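Local coordinates for conserved protein (Methanosarcina mazei, PDB 2NR4), which is of unknown function but binds flavin mononucleotide between an antiparallel barrel and a helical region, at residues E165-A170 and L184-Y188; L21-G25 and N142-N146; T37-N43 and T66-K72. Residue numbers count along the deposited sequence, not the author numbering.

Interaction 1 (E165-A170 and L184-Y188); sequences EATVHA and LIRHY. With FMN (flavin mononucleotide), chain C.
Glu165 places its CB over one face of the Tyr188 ring, 3.6 Å from the ring centroid and 14° off the normal, a CH-pi contact. Both segments are helical throughout and form an antiparallel pair: their axes approach to 9.1 Å at a signed crossing angle of -164°, in register where Ala166 CA and Ile185 CA stand 5.1 Å apart. Ala166 CB meets Tyr188 CB at 4.0 Å, and one turn on Ala170 CB takes Ile185 CD1 at 3.9 Å, the m,t rotamer of Ile185 bringing its tip inward. His169 (chi1 m) receives Leu184 CD1 over its ring face, 3.9 Å from the centroid, while its edge meets that of Tyr188, centroids 5.9 Å apart. Val168 CG2 lies 3.7 Å from FMN C7M, so helix 158-176 lines the flavin's dimethylbenzene end while 184-188 packs on another side of it. One water donates a hydrogen bond to Glu165 OE1 (2.6 Å) and shares others with His169 NE2 (2.9 Å) and Tyr188 OH (2.6 Å). The chemistry implies a mixed interface, apolar along Ala166, Ala170 and Ile185, with three polar ends joined by water and Glu165 OE2 also salt-bridged to Arg158 of the second subunit.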
loop_
_atom_site.group_PDB
_atom_site.type_symbol
_atom_site.label_atom_id
_atom_site.label_comp_id
_atom_site.label_asym_id
_atom_site.label_seq_id
_atom_site.Cartn_x
_atom_site.Cartn_y
_atom_site.Cartn_z
ATOM N N GLU A 165 -9.187 -1.887 -4.658
ATOM C CA GLU A 165 -10.469 -2.483 -4.329
ATOM C C GLU A 165 -11.460 -2.269 -5.456
ATOM O O GLU A 165 -12.148 -3.236 -5.863
ATOM C CB GLU A 165 -11.028 -1.920 -2.998
ATOM C CG GLU A 165 -10.168 -2.284 -1.783
ATOM C CD GLU A 165 -9.991 -3.787 -1.584
ATOM O OE1 GLU A 165 -10.987 -4.521 -1.670
ATOM O OE2 GLU A 165 -8.847 -4.248 -1.388
ATOM N N ALA A 166 -11.524 -1.052 -5.984
ATOM C CA ALA A 166 -12.483 -0.733 -7.067
ATOM C C ALA A 166 -12.260 -1.618 -8.281
ATOM O O ALA A 166 -13.230 -2.005 -8.963
ATOM C CB ALA A 166 -12.401 0.751 -7.461
ATOM N N THR A 167 -11.001 -1.917 -8.594
ATOM C CA THR A 167 -10.682 -2.800 -9.730
ATOM C C THR A 167 -11.208 -4.221 -9.458
ATOM O O THR A 167 -11.802 -4.835 -10.335
ATOM C CB THR A 167 -9.167 -2.837 -10.091
ATOM O OG1 THR A 167 -8.417 -3.435 -9.012
ATOM C CG2 THR A 167 -8.648 -1.431 -10.302
ATOM N N VAL A 168 -11.088 -4.704 -8.223
ATOM C CA VAL A 168 -11.638 -6.020 -7.877
ATOM C C VAL A 168 -13.161 -6.001 -8.081
ATOM O O VAL A 168 -13.735 -6.835 -8.829
ATOM C CB VAL A 168 -11.225 -6.456 -6.442
ATOM C CG1 VAL A 168 -11.755 -7.886 -6.107
ATOM C CG2 VAL A 168 -9.730 -6.469 -6.342
ATOM N N HIS A 169 -13.828 -5.033 -7.478
ATOM C CA HIS A 169 -15.292 -4.953 -7.603
ATOM C C HIS A 169 -15.785 -4.723 -9.033
ATOM O O HIS A 169 -16.804 -5.294 -9.438
ATOM C CB HIS A 169 -15.859 -3.952 -6.600
ATOM C CG HIS A 169 -15.579 -4.335 -5.182
ATOM N ND1 HIS A 169 -15.809 -5.607 -4.696
ATOM C CD2 HIS A 169 -15.042 -3.634 -4.154
ATOM C CE1 HIS A 169 -15.456 -5.660 -3.426
ATOM N NE2 HIS A 169 -14.972 -4.484 -3.076
ATOM N N ALA A 170 -15.070 -3.911 -9.803
ATOM C CA ALA A 170 -15.395 -3.748 -11.200
ATOM C C ALA A 170 -15.342 -5.062 -11.980
ATOM O O ALA A 170 -16.197 -5.291 -12.835
ATOM C CB ALA A 170 -14.504 -2.658 -11.862
ATOM N N LEU A 184 -20.342 -0.070 -4.359
ATOM C CA LEU A 184 -19.010 -0.162 -3.784
ATOM C C LEU A 184 -17.980 0.644 -4.578
ATOM O O LEU A 184 -17.129 1.298 -3.993
ATOM C CB LEU A 184 -18.568 -1.621 -3.659
ATOM C CG LEU A 184 -18.993 -2.310 -2.358
ATOM C CD1 LEU A 184 -18.795 -3.827 -2.463
ATOM C CD2 LEU A 184 -18.218 -1.742 -1.171
ATOM N N ILE A 185 -18.072 0.617 -5.902
ATOM C CA ILE A 185 -17.141 1.374 -6.740
ATOM C C ILE A 185 -17.305 2.871 -6.483
ATOM O O ILE A 185 -16.327 3.599 -6.440
ATOM C CB ILE A 185 -17.281 1.010 -8.235
ATOM C CG1 ILE A 185 -16.887 -0.445 -8.437
ATOM C CG2 ILE A 185 -16.453 1.931 -9.164
ATOM C CD1 ILE A 185 -17.279 -0.966 -9.786
ATOM N N ARG A 186 -18.542 3.322 -6.272
ATOM C CA ARG A 186 -18.772 4.746 -5.988
ATOM C C ARG A 186 -18.147 5.180 -4.667
ATOM O O ARG A 186 -17.587 6.276 -4.580
ATOM C CB ARG A 186 -20.274 5.093 -6.002
ATOM C CG ARG A 186 -21.040 4.465 -7.121
ATOM C CD ARG A 186 -20.562 4.902 -8.489
ATOM N NE ARG A 186 -21.319 4.261 -9.574
ATOM C CZ ARG A 186 -22.654 4.217 -9.658
ATOM N NH1 ARG A 186 -23.414 4.736 -8.697
ATOM N NH2 ARG A 186 -23.233 3.621 -10.699
ATOM N N HIS A 187 -18.243 4.329 -3.646
ATOM C CA HIS A 187 -17.614 4.572 -2.353
ATOM C C HIS A 187 -16.103 4.617 -2.521
ATOM O O HIS A 187 -15.436 5.504 -1.985
ATOM C CB HIS A 187 -18.032 3.503 -1.316
ATOM C CG HIS A 187 -17.120 3.404 -0.121
ATOM N ND1 HIS A 187 -17.152 4.305 0.924
ATOM C CD2 HIS A 187 -16.162 2.502 0.199
ATOM C CE1 HIS A 187 -16.241 3.977 1.820
ATOM N NE2 HIS A 187 -15.625 2.882 1.403
ATOM N N TYR A 188 -15.538 3.684 -3.285
ATOM C CA TYR A 188 -14.085 3.772 -3.482
ATOM C C TYR A 188 -13.658 4.986 -4.329
ATOM O O TYR A 188 -12.607 5.570 -4.085
ATOM C CB TYR A 188 -13.529 2.450 -4.027
ATOM C CG TYR A 188 -13.541 1.402 -2.957
ATOM C CD1 TYR A 188 -12.766 1.554 -1.799
ATOM C CD2 TYR A 188 -14.331 0.279 -3.076
ATOM C CE1 TYR A 188 -12.780 0.587 -0.787
ATOM C CE2 TYR A 188 -14.355 -0.703 -2.068
ATOM C CZ TYR A 188 -13.582 -0.534 -0.942
ATOM O OH TYR A 188 -13.596 -1.482 0.065
HETATM N N1 FMN C . -6.944 -13.120 -11.263
HETATM C C2 FMN C . -6.434 -14.371 -10.984
HETATM O O2 FMN C . -6.685 -15.292 -11.756
HETATM N N3 FMN C . -5.689 -14.584 -9.844
HETATM C C4 FMN C . -5.424 -13.534 -8.978
HETATM O O4 FMN C . -4.593 -13.651 -8.085
HETATM C C4A FMN C . -5.927 -12.266 -9.260
HETATM N N5 FMN C . -5.684 -11.203 -8.404
HETATM C C5A FMN C . -6.168 -9.934 -8.693
HETATM C C6 FMN C . -5.896 -8.868 -7.826
HETATM C C7 FMN C . -6.373 -7.595 -8.106
HETATM C C7M FMN C . -6.118 -6.496 -7.113
HETATM C C8 FMN C . -7.152 -7.396 -9.266
HETATM C C8M FMN C . -7.552 -6.037 -9.703
HETATM C C9 FMN C . -7.434 -8.457 -10.137
HETATM C C9A FMN C . -6.924 -9.737 -9.849
HETATM N N10 FMN C . -7.182 -10.813 -10.700
HETATM C C10 FMN C . -6.691 -12.068 -10.409
HETATM C "C1'" FMN C . -8.124 -10.650 -11.855
HETATM C "C2'" FMN C . -7.302 -10.440 -13.121
HETATM O "O2'" FMN C . -6.379 -9.404 -12.915
HETATM C "C3'" FMN C . -8.238 -10.012 -14.226
HETATM O "O3'" FMN C . -9.164 -11.059 -14.459
HETATM C "C4'" FMN C . -7.469 -9.635 -15.491
HETATM O "O4'" FMN C . -8.409 -8.998 -16.319
HETATM C "C5'" FMN C . -6.869 -10.859 -16.195
HETATM O "O5'" FMN C . -6.484 -10.529 -17.514
HETATM P P FMN C . -5.692 -11.519 -18.529
HETATM O O1P FMN C . -6.790 -12.223 -19.343
HETATM O O2P FMN C . -4.936 -12.583 -17.699
HETATM O O3P FMN C . -4.844 -10.642 -19.452
HETATM O O HOH W 1 -13.355 -3.905 -0.801
#

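Interaction 2 (L21-G25 and N142-N146); sequences LSSFG and NAGFN
Leu21 begins a short turn before the first barrel strand, its O accepting a 2.9 Å hydrogen bond from Phe24 N across the 3-10 residues Ser22 and Ser23. Ser22 faces the second subunit, to which its backbone hydrogen-bonds. Ser23 O lies 3.5 Å from Phe145 CE1, at the ring edge; chi1 of -147° carries the Phe145 ring toward Ser23 and Phe24. Phe24, at phi/psi -112/17 and chi1 m, swings its ring onto residues 143-145 of the extended strand, although the nearest CA atoms, those of Phe24 and Phe145, remain 7.2 Å apart. Ala143 CB sits over the ring face, 3.6 Å from the Phe24 centroid and 9° off the normal, a CH-pi contact, while Gly144 O approaches the ring edge, 3.4 Å from Phe24 CD1. Gly25 ends the turn with positive phi (89/8). No hydrogen bond joins the segments; rings pack against Ala143 CB and backbone carbonyls, laying an N-terminal turn against the end of strand 133-145, on the outside of an antiparallel barrel.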
loop_
_atom_site.group_PDB
_atom_site.type_symbol
_atom_site.label_atom_id
_atom_site.label_comp_id
_atom_site.label_asym_id
_atom_site.label_seq_id
_atom_site.Cartn_x
_atom_site.Cartn_y
_atom_site.Cartn_z
ATOM N N LEU A 21 13.383 -13.362 -2.029
ATOM C CA LEU A 21 12.181 -12.892 -2.757
ATOM C C LEU A 21 11.572 -11.643 -2.146
ATOM O O LEU A 21 10.996 -10.837 -2.866
ATOM C CB LEU A 21 11.104 -13.976 -2.868
ATOM C CG LEU A 21 11.492 -15.186 -3.722
ATOM C CD1 LEU A 21 10.389 -16.189 -3.701
ATOM C CD2 LEU A 21 11.889 -14.782 -5.158
ATOM N N SER A 22 11.702 -11.479 -0.821
ATOM C CA SER A 22 11.148 -10.282 -0.153
ATOM C C SER A 22 11.800 -8.995 -0.634
ATOM O O SER A 22 11.175 -7.921 -0.620
ATOM C CB SER A 22 11.280 -10.412 1.361
ATOM O OG SER A 22 12.631 -10.268 1.716
ATOM N N SER A 23 13.064 -9.089 -1.059
ATOM C CA SER A 23 13.762 -7.975 -1.687
ATOM C C SER A 23 13.149 -7.527 -3.010
ATOM O O SER A 23 13.381 -6.390 -3.453
ATOM C CB SER A 23 15.225 -8.372 -1.946
ATOM O OG SER A 23 15.919 -8.404 -0.716
ATOM N N PHE A 24 12.374 -8.419 -3.637
ATOM C CA PHE A 24 11.727 -8.123 -4.940
ATOM C C PHE A 24 10.208 -8.018 -4.801
ATOM O O PHE A 24 9.490 -8.071 -5.785
ATOM C CB PHE A 24 12.109 -9.192 -5.969
ATOM C CG PHE A 24 13.607 -9.275 -6.200
ATOM C CD1 PHE A 24 14.222 -8.425 -7.098
ATOM C CD2 PHE A 24 14.385 -10.147 -5.444
ATOM C CE1 PHE A 24 15.598 -8.469 -7.279
ATOM C CE2 PHE A 24 15.753 -10.206 -5.620
ATOM C CZ PHE A 24 16.357 -9.364 -6.547
ATOM N N GLY A 25 9.739 -7.856 -3.563
ATOM C CA GLY A 25 8.333 -7.559 -3.321
ATOM C C GLY A 25 7.465 -8.778 -3.162
ATOM O O GLY A 25 6.259 -8.633 -3.069
ATOM N N ASN A 142 15.161 -15.861 -12.254
ATOM C CA ASN A 142 15.940 -14.646 -12.425
ATOM C C ASN A 142 15.148 -13.544 -11.729
ATOM O O ASN A 142 13.937 -13.690 -11.517
ATOM C CB ASN A 142 16.068 -14.348 -13.931
ATOM C CG ASN A 142 17.197 -13.360 -14.282
ATOM O OD1 ASN A 142 18.062 -13.004 -13.456
ATOM N ND2 ASN A 142 17.185 -12.919 -15.546
ATOM N N ALA A 143 15.818 -12.453 -11.394
ATOM C CA ALA A 143 15.161 -11.335 -10.683
ATOM C C ALA A 143 15.916 -10.063 -10.931
ATOM O O ALA A 143 17.140 -10.100 -11.130
ATOM C CB ALA A 143 15.071 -11.613 -9.192
ATOM N N GLY A 144 15.211 -8.934 -10.930
ATOM C CA GLY A 144 15.868 -7.680 -11.154
ATOM C C GLY A 144 15.195 -6.553 -10.434
ATOM O O GLY A 144 14.058 -6.679 -10.017
ATOM N N PHE A 145 15.906 -5.435 -10.349
ATOM C CA PHE A 145 15.479 -4.242 -9.663
ATOM C C PHE A 145 15.624 -3.083 -10.634
ATOM O O PHE A 145 16.563 -3.057 -11.444
ATOM C CB PHE A 145 16.394 -4.016 -8.449
ATOM C CG PHE A 145 15.714 -3.386 -7.290
ATOM C CD1 PHE A 145 14.933 -4.147 -6.431
ATOM C CD2 PHE A 145 15.864 -2.029 -7.038
ATOM C CE1 PHE A 145 14.302 -3.559 -5.355
ATOM C CE2 PHE A 145 15.237 -1.423 -5.952
ATOM C CZ PHE A 145 14.455 -2.186 -5.111
ATOM N N ASN A 146 14.698 -2.137 -10.589
ATOM C CA ASN A 146 14.803 -0.961 -11.442
ATOM C C ASN A 146 14.882 0.280 -10.576
ATOM O O ASN A 146 13.888 0.974 -10.359
ATOM C CB ASN A 146 13.631 -0.852 -12.430
ATOM C CG ASN A 146 13.695 -1.876 -13.548
ATOM O OD1 ASN A 146 14.770 -2.260 -14.014
ATOM N ND2 ASN A 146 12.533 -2.314 -13.997
#

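Interaction 3 (T37-N43 and T66-K72); sequences TGFEHPN and TWENVLK. With FMN (flavin mononucleotide), chain C.
A beta-hairpin connection meets a helix here: residues 37-43 link barrel strands 29-37 and 43-51, closed by Thr37 N to Asn43 O and Asn43 N to Thr37 O hydrogen bonds, both 2.9 Å, while 66-72 is helical throughout. The nearest CA atoms, those of Gly38 and Asn69, are 5.6 Å apart; at phi/psi 98/83 a CB on Gly38 would clash with His41 O, jam against Thr37 O and sit tight on Asn69 ND2. Asn69 (chi1 m) reaches into the loop, its ND2 donating to Thr37 OG1 at 2.9 Å and 177°. A water bridges that ND2, at 2.9 Å, to His41 O, at 2.8 Å. Thr37 CG2 packs 4.0 Å from Thr66 CG2 and 4.2 Å from Val70 CG2. At the surface, Glu40 OE2 and Lys72 NZ form a salt bridge at 3.5 Å. Asn43 and Thr66 belong to the FMN phosphate site. A second water lies 2.6 Å from Thr37 OG1 and 2.8 Å from Thr66 OG1; Thr66 donates to FMN O2P from N at 2.9 Å and from OG1 at 2.6 Å.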
loop_
_atom_site.group_PDB
_atom_site.type_symbol
_atom_site.label_atom_id
_atom_site.label_comp_id
_atom_site.label_asym_id
_atom_site.label_seq_id
_atom_site.Cartn_x
_atom_site.Cartn_y
_atom_site.Cartn_z
ATOM N N THR A 37 3.261 -12.419 -18.813
ATOM C CA THR A 37 3.351 -13.788 -19.336
ATOM C C THR A 37 3.431 -13.644 -20.869
ATOM O O THR A 37 3.204 -12.555 -21.391
ATOM C CB THR A 37 2.085 -14.615 -19.029
ATOM O OG1 THR A 37 0.877 -13.906 -19.410
ATOM C CG2 THR A 37 2.003 -15.109 -17.544
ATOM N N GLY A 38 3.704 -14.739 -21.578
ATOM C CA GLY A 38 3.553 -14.730 -23.035
ATOM C C GLY A 38 4.846 -14.490 -23.770
ATOM O O GLY A 38 5.144 -13.374 -24.147
ATOM N N PHE A 39 5.603 -15.561 -23.940
ATOM C CA PHE A 39 6.792 -15.596 -24.760
ATOM C C PHE A 39 6.526 -14.933 -26.109
ATOM O O PHE A 39 7.256 -14.010 -26.501
ATOM C CB PHE A 39 7.221 -17.065 -24.967
ATOM C CG PHE A 39 8.146 -17.604 -23.904
ATOM C CD1 PHE A 39 9.488 -17.209 -23.854
ATOM C CD2 PHE A 39 7.702 -18.571 -22.990
ATOM C CE1 PHE A 39 10.361 -17.736 -22.875
ATOM C CE2 PHE A 39 8.562 -19.103 -22.005
ATOM C CZ PHE A 39 9.896 -18.685 -21.958
ATOM N N GLU A 40 5.437 -15.340 -26.769
ATOM C CA GLU A 40 5.156 -14.958 -28.165
ATOM C C GLU A 40 4.288 -13.711 -28.353
ATOM O O GLU A 40 4.194 -13.178 -29.443
ATOM C CB GLU A 40 4.459 -16.124 -28.881
ATOM C CG GLU A 40 5.305 -17.369 -29.045
ATOM C CD GLU A 40 4.529 -18.509 -29.698
ATOM O OE1 GLU A 40 3.563 -18.255 -30.484
ATOM O OE2 GLU A 40 4.886 -19.675 -29.429
ATOM N N HIS A 41 3.616 -13.276 -27.293
ATOM C CA HIS A 41 2.830 -12.067 -27.300
ATOM C C HIS A 41 2.690 -11.673 -25.821
ATOM O O HIS A 41 1.988 -12.356 -25.079
ATOM C CB HIS A 41 1.440 -12.244 -27.893
ATOM C CG HIS A 41 0.597 -11.005 -27.778
ATOM N ND1 HIS A 41 0.679 -9.956 -28.667
ATOM C CD2 HIS A 41 -0.294 -10.620 -26.831
ATOM C CE1 HIS A 41 -0.149 -8.995 -28.296
ATOM N NE2 HIS A 41 -0.744 -9.368 -27.178
ATOM N N PRO A 42 3.384 -10.616 -25.404
ATOM C CA PRO A 42 3.373 -10.296 -23.957
ATOM C C PRO A 42 2.022 -9.806 -23.490
ATOM O O PRO A 42 1.342 -9.012 -24.175
ATOM C CB PRO A 42 4.427 -9.196 -23.828
ATOM C CG PRO A 42 4.477 -8.532 -25.219
ATOM C CD PRO A 42 4.202 -9.664 -26.179
ATOM N N ASN A 43 1.669 -10.249 -22.278
ATOM C CA ASN A 43 0.407 -9.933 -21.658
ATOM C C ASN A 43 0.693 -9.558 -20.210
ATOM O O ASN A 43 1.643 -10.079 -19.593
ATOM C CB ASN A 43 -0.443 -11.199 -21.599
ATOM C CG ASN A 43 -1.821 -10.931 -21.043
ATOM O OD1 ASN A 43 -2.178 -11.343 -19.907
ATOM N ND2 ASN A 43 -2.607 -10.226 -21.819
ATOM N N THR A 66 -3.570 -14.882 -18.846
ATOM C CA THR A 66 -2.498 -15.359 -17.950
ATOM C C THR A 66 -2.577 -16.864 -17.766
ATOM O O THR A 66 -1.566 -17.572 -17.821
ATOM C CB THR A 66 -2.634 -14.674 -16.565
ATOM O OG1 THR A 66 -2.635 -13.272 -16.759
ATOM C CG2 THR A 66 -1.506 -15.060 -15.643
ATOM N N TRP A 67 -3.784 -17.355 -17.513
ATOM C CA TRP A 67 -4.019 -18.803 -17.396
ATOM C C TRP A 67 -3.559 -19.575 -18.649
ATOM O O TRP A 67 -2.791 -20.550 -18.550
ATOM C CB TRP A 67 -5.506 -19.040 -17.100
ATOM C CG TRP A 67 -5.956 -20.440 -17.216
ATOM C CD1 TRP A 67 -5.831 -21.410 -16.278
ATOM C CD2 TRP A 67 -6.642 -21.040 -18.330
ATOM N NE1 TRP A 67 -6.388 -22.590 -16.738
ATOM C CE2 TRP A 67 -6.892 -22.383 -17.990
ATOM C CE3 TRP A 67 -7.050 -20.573 -19.589
ATOM C CZ2 TRP A 67 -7.569 -23.266 -18.849
ATOM C CZ3 TRP A 67 -7.725 -21.456 -20.451
ATOM C CH2 TRP A 67 -7.970 -22.784 -20.073
ATOM N N GLU A 68 -3.973 -19.105 -19.826
ATOM C CA GLU A 68 -3.631 -19.762 -21.082
ATOM C C GLU A 68 -2.116 -19.798 -21.274
ATOM O O GLU A 68 -1.580 -20.818 -21.664
ATOM C CB GLU A 68 -4.340 -19.064 -22.263
ATOM C CG GLU A 68 -4.426 -19.922 -23.538
ATOM C CD GLU A 68 -5.037 -19.170 -24.724
ATOM O OE1 GLU A 68 -5.607 -18.066 -24.522
ATOM O OE2 GLU A 68 -4.916 -19.689 -25.861
ATOM N N ASN A 69 -1.425 -18.711 -20.931
ATOM C CA ASN A 69 0.019 -18.642 -21.118
ATOM C C ASN A 69 0.772 -19.546 -20.128
ATOM O O ASN A 69 1.777 -20.167 -20.485
ATOM C CB ASN A 69 0.535 -17.206 -21.022
ATOM C CG ASN A 69 0.109 -16.326 -22.187
ATOM O OD1 ASN A 69 -0.232 -16.819 -23.261
ATOM N ND2 ASN A 69 0.148 -15.011 -21.986
ATOM N N VAL A 70 0.275 -19.618 -18.894
ATOM C CA VAL A 70 0.880 -20.506 -17.908
ATOM C C VAL A 70 0.735 -21.982 -18.288
ATOM O O VAL A 70 1.697 -22.759 -18.246
ATOM C CB VAL A 70 0.337 -20.217 -16.522
ATOM C CG1 VAL A 70 0.738 -21.331 -15.553
ATOM C CG2 VAL A 70 0.894 -18.833 -16.047
ATOM N N LEU A 71 -0.461 -22.343 -18.691
ATOM C CA LEU A 71 -0.728 -23.664 -19.218
ATOM C C LEU A 71 0.245 -24.063 -20.339
ATOM O O LEU A 71 0.854 -25.118 -20.251
ATOM C CB LEU A 71 -2.173 -23.718 -19.714
ATOM C CG LEU A 71 -3.209 -24.451 -18.878
ATOM C CD1 LEU A 71 -3.272 -23.981 -17.440
ATOM C CD2 LEU A 71 -4.560 -24.268 -19.554
ATOM N N LYS A 72 0.412 -23.219 -21.356
ATOM C CA LYS A 72 1.313 -23.520 -22.464
ATOM C C LYS A 72 2.798 -23.404 -22.143
ATOM O O LYS A 72 3.582 -24.275 -22.528
ATOM C CB LYS A 72 1.049 -22.617 -23.655
ATOM C CG LYS A 72 1.964 -22.970 -24.849
ATOM C CD LYS A 72 2.068 -21.837 -25.848
ATOM C CE LYS A 72 2.289 -22.395 -27.240
ATOM N NZ LYS A 72 2.030 -21.340 -28.254
HETATM N N1 FMN C . -6.944 -13.120 -11.263
HETATM C C2 FMN C . -6.434 -14.371 -10.984
HETATM O O2 FMN C . -6.685 -15.292 -11.756
HETATM N N3 FMN C . -5.689 -14.584 -9.844
HETATM C C4 FMN C . -5.424 -13.534 -8.978
HETATM O O4 FMN C . -4.593 -13.651 -8.085
HETATM C C4A FMN C . -5.927 -12.266 -9.260
HETATM N N5 FMN C . -5.684 -11.203 -8.404
HETATM C C5A FMN C . -6.168 -9.934 -8.693
HETATM C C6 FMN C . -5.896 -8.868 -7.826
HETATM C C7 FMN C . -6.373 -7.595 -8.106
HETATM C C7M FMN C . -6.118 -6.496 -7.113
HETATM C C8 FMN C . -7.152 -7.396 -9.266
HETATM C C8M FMN C . -7.552 -6.037 -9.703
HETATM C C9 FMN C . -7.434 -8.457 -10.137
HETATM C C9A FMN C . -6.924 -9.737 -9.849
HETATM N N10 FMN C . -7.182 -10.813 -10.700
HETATM C C10 FMN C . -6.691 -12.068 -10.409
HETATM C "C1'" FMN C . -8.124 -10.650 -11.855
HETATM C "C2'" FMN C . -7.302 -10.440 -13.121
HETATM O "O2'" FMN C . -6.379 -9.404 -12.915
HETATM C "C3'" FMN C . -8.238 -10.012 -14.226
HETATM O "O3'" FMN C . -9.164 -11.059 -14.459
HETATM C "C4'" FMN C . -7.469 -9.635 -15.491
HETATM O "O4'" FMN C . -8.409 -8.998 -16.319
HETATM C "C5'" FMN C . -6.869 -10.859 -16.195
HETATM O "O5'" FMN C . -6.484 -10.529 -17.514
HETATM P P FMN C . -5.692 -11.519 -18.529
HETATM O O1P FMN C . -6.790 -12.223 -19.343
HETATM O O2P FMN C . -4.936 -12.583 -17.699
HETATM O O3P FMN C . -4.844 -10.642 -19.452
HETATM O O HOH W 2 -0.240 -12.154 -17.806
HETATM O O HOH W 3 -0.442 -13.543 -24.466
#

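Along the chain, interaction 3 is nested within the stretch of chain closed by interaction 2, and interaction 1 follows both. Interactions 2 and 3 each join a non-strand element to the antiparallel barrel or its connections, with centres 21 Å apart, whereas interaction 1 pairs two helices of the C-terminal region, 29 Å from interaction 2 and 27 Å from interaction 3 between centres, across the middle of the chain. FMN spans the gap: interaction 3 meets its phosphate and interaction 1 its dimethylbenzene end, so the cofactor bridges barrel and helices. Interactions 1 and 2 both touch the second subunit, which illustrates how one partner subunit can reach distant parts of a fold.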